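Local coordinates for imelysin-like protein (Psychrobacter arcticus, PDB 3PF0), which is of unknown function but belongs to the imelysin-like family, whose members have been proposed to act as metallopeptidases, at residues A144-A149 against C186-S191. Residues are numbered along the deposited sequence; the frame is centred on the assembly and turned at random.
Sequences ADLITA and CAYVMS
Tyr188 carries its CG anti to the backbone N (chi1 172°), which sends the ring across to helix 138-149, while Ile147 has CG1 beside its own backbone N (chi1 -63°) and reaches back to meet it. This is helix-to-helix packing in an all-helical imelysin fold, joining the last turns of helix 138-149 to an early turn of the long helix 183-214. The nearest pair of CA atoms across the two segments belongs to these same residues, Ile147 CA lying 6.7 Å from Tyr188 CA. Ile147 covers the root of the tyrosine: its CG1 sits 3.7 Å from Tyr188 CB, and its CD1 is 3.8 Å from Tyr188 CG, approaching the ring obliquely. Leu146, one residue earlier, works farther out and comes in at the ring edge, near the ring plane. Both side chains cross the tyrosine at about a right angle, and the contact is wholly apolar, with no hydrogen bond between the segments. The tyrosine's polar end is satisfied by the carbonyl oxygen of Val165, while Ala174 of helix 167-176 and Leu153 also touch its side chain. An alanine at Tyr188 would strip away the ring that Leu146 and Ile147 pack against and would probably open a gap between the two helices, leaving the Val165 carbonyl without its hydroxyl partner. Two residues before the tyrosine, Cys186 is joined by a disulfide to Cys85, the residue just after helix 48-84. Farthest out along the ring, the touch is a single methyl: Leu146 CD2, 4.0 Å from Tyr188 CE1.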
loop_
_atom_site.group_PDB
_atom_site.type_symbol
_atom_site.label_atom_id
_atom_site.label_comp_id
_atom_site.label_asym_id
_atom_site.label_seq_id
_atom_site.Cartn_x
_atom_site.Cartn_y
_atom_site.Cartn_z
ATOM N N ALA A 144 -9.541 -4.240 -21.324
ATOM C CA ALA A 144 -9.680 -4.900 -22.627
ATOM C C ALA A 144 -10.265 -3.958 -23.696
ATOM O O ALA A 144 -9.726 -3.902 -24.809
ATOM C CB ALA A 144 -10.534 -6.155 -22.497
ATOM N N ASP A 145 -11.323 -3.174 -23.344
ATOM C CA ASP A 145 -11.932 -2.198 -24.255
ATOM C C ASP A 145 -10.904 -1.184 -24.710
ATOM O O ASP A 145 -10.860 -0.861 -25.898
ATOM C CB ASP A 145 -13.110 -1.445 -23.598
ATOM C CG ASP A 145 -14.388 -2.221 -23.333
ATOM O OD1 ASP A 145 -14.645 -3.218 -24.055
ATOM O OD2 ASP A 145 -15.162 -1.798 -22.438
ATOM N N LEU A 146 -10.071 -0.686 -23.765
ATOM C CA LEU A 146 -9.041 0.313 -24.032
ATOM C C LEU A 146 -7.965 -0.227 -24.988
ATOM O O LEU A 146 -7.567 0.497 -25.897
ATOM C CB LEU A 146 -8.405 0.812 -22.714
ATOM C CG LEU A 146 -7.387 1.953 -22.837
ATOM C CD1 LEU A 146 -8.063 3.284 -22.998
ATOM C CD2 LEU A 146 -6.469 1.993 -21.656
ATOM N N ILE A 147 -7.521 -1.485 -24.802
ATOM C CA ILE A 147 -6.487 -2.115 -25.632
ATOM C C ILE A 147 -7.022 -2.310 -27.074
ATOM O O ILE A 147 -6.289 -2.024 -28.025
ATOM C CB ILE A 147 -5.961 -3.434 -24.982
ATOM C CG1 ILE A 147 -5.285 -3.130 -23.622
ATOM C CG2 ILE A 147 -5.006 -4.200 -25.919
ATOM C CD1 ILE A 147 -5.004 -4.304 -22.732
ATOM N N THR A 148 -8.299 -2.742 -27.229
ATOM C CA THR A 148 -8.936 -2.920 -28.539
ATOM C C THR A 148 -9.011 -1.563 -29.256
ATOM O O THR A 148 -8.716 -1.480 -30.451
ATOM C CB THR A 148 -10.332 -3.571 -28.380
ATOM O OG1 THR A 148 -10.200 -4.837 -27.741
ATOM C CG2 THR A 148 -11.053 -3.768 -29.704
ATOM N N ALA A 149 -9.384 -0.504 -28.514
ATOM C CA ALA A 149 -9.525 0.848 -29.044
ATOM C C ALA A 149 -8.167 1.498 -29.347
ATOM O O ALA A 149 -8.075 2.285 -30.291
ATOM C CB ALA A 149 -10.315 1.709 -28.070
ATOM N N CYS A 186 1.092 -5.775 -25.225
ATOM C CA CYS A 186 2.475 -5.397 -24.942
ATOM C C CYS A 186 2.622 -3.881 -24.829
ATOM O O CYS A 186 3.264 -3.397 -23.893
ATOM C CB CYS A 186 3.395 -5.959 -26.012
ATOM S SG CYS A 186 4.409 -7.330 -25.436
ATOM N N ALA A 187 1.985 -3.139 -25.765
ATOM C CA ALA A 187 1.992 -1.678 -25.803
ATOM C C ALA A 187 1.311 -1.118 -24.563
ATOM O O ALA A 187 1.755 -0.092 -24.051
ATOM C CB ALA A 187 1.305 -1.166 -27.069
ATOM N N TYR A 188 0.255 -1.799 -24.071
ATOM C CA TYR A 188 -0.471 -1.378 -22.875
ATOM C C TYR A 188 0.393 -1.530 -21.620
ATOM O O TYR A 188 0.380 -0.644 -20.778
ATOM C CB TYR A 188 -1.809 -2.158 -22.693
ATOM C CG TYR A 188 -2.463 -1.857 -21.356
ATOM C CD1 TYR A 188 -3.312 -0.763 -21.203
ATOM C CD2 TYR A 188 -2.138 -2.596 -20.215
ATOM C CE1 TYR A 188 -3.838 -0.427 -19.958
ATOM C CE2 TYR A 188 -2.657 -2.265 -18.965
ATOM C CZ TYR A 188 -3.517 -1.188 -18.844
ATOM O OH TYR A 188 -4.017 -0.857 -17.611
ATOM N N VAL A 189 1.074 -2.676 -21.461
ATOM C CA VAL A 189 1.878 -2.994 -20.275
ATOM C C VAL A 189 3.027 -1.990 -20.166
ATOM O O VAL A 189 3.305 -1.505 -19.065
ATOM C CB VAL A 189 2.346 -4.484 -20.277
ATOM C CG1 VAL A 189 3.416 -4.756 -19.215
ATOM C CG2 VAL A 189 1.146 -5.429 -20.100
HETATM N N MSE A 190 3.635 -1.630 -21.311
HETATM C CA MSE A 190 4.705 -0.635 -21.371
HETATM C C MSE A 190 4.170 0.752 -21.046
HETATM O O MSE A 190 4.788 1.464 -20.248
HETATM C CB MSE A 190 5.366 -0.633 -22.750
HETATM C CG MSE A 190 6.271 -1.836 -22.993
HETATM SE SE MSE A 190 6.841 -1.883 -24.849
HETATM C CE MSE A 190 7.983 -0.277 -24.873
ATOM N N SER A 191 2.999 1.119 -21.620
ATOM C CA SER A 191 2.355 2.426 -21.384
ATOM C C SER A 191 1.917 2.591 -19.933
ATOM O O SER A 191 2.189 3.632 -19.342
ATOM C CB SER A 191 1.143 2.609 -22.291
ATOM O OG SER A 191 1.557 2.701 -23.640
#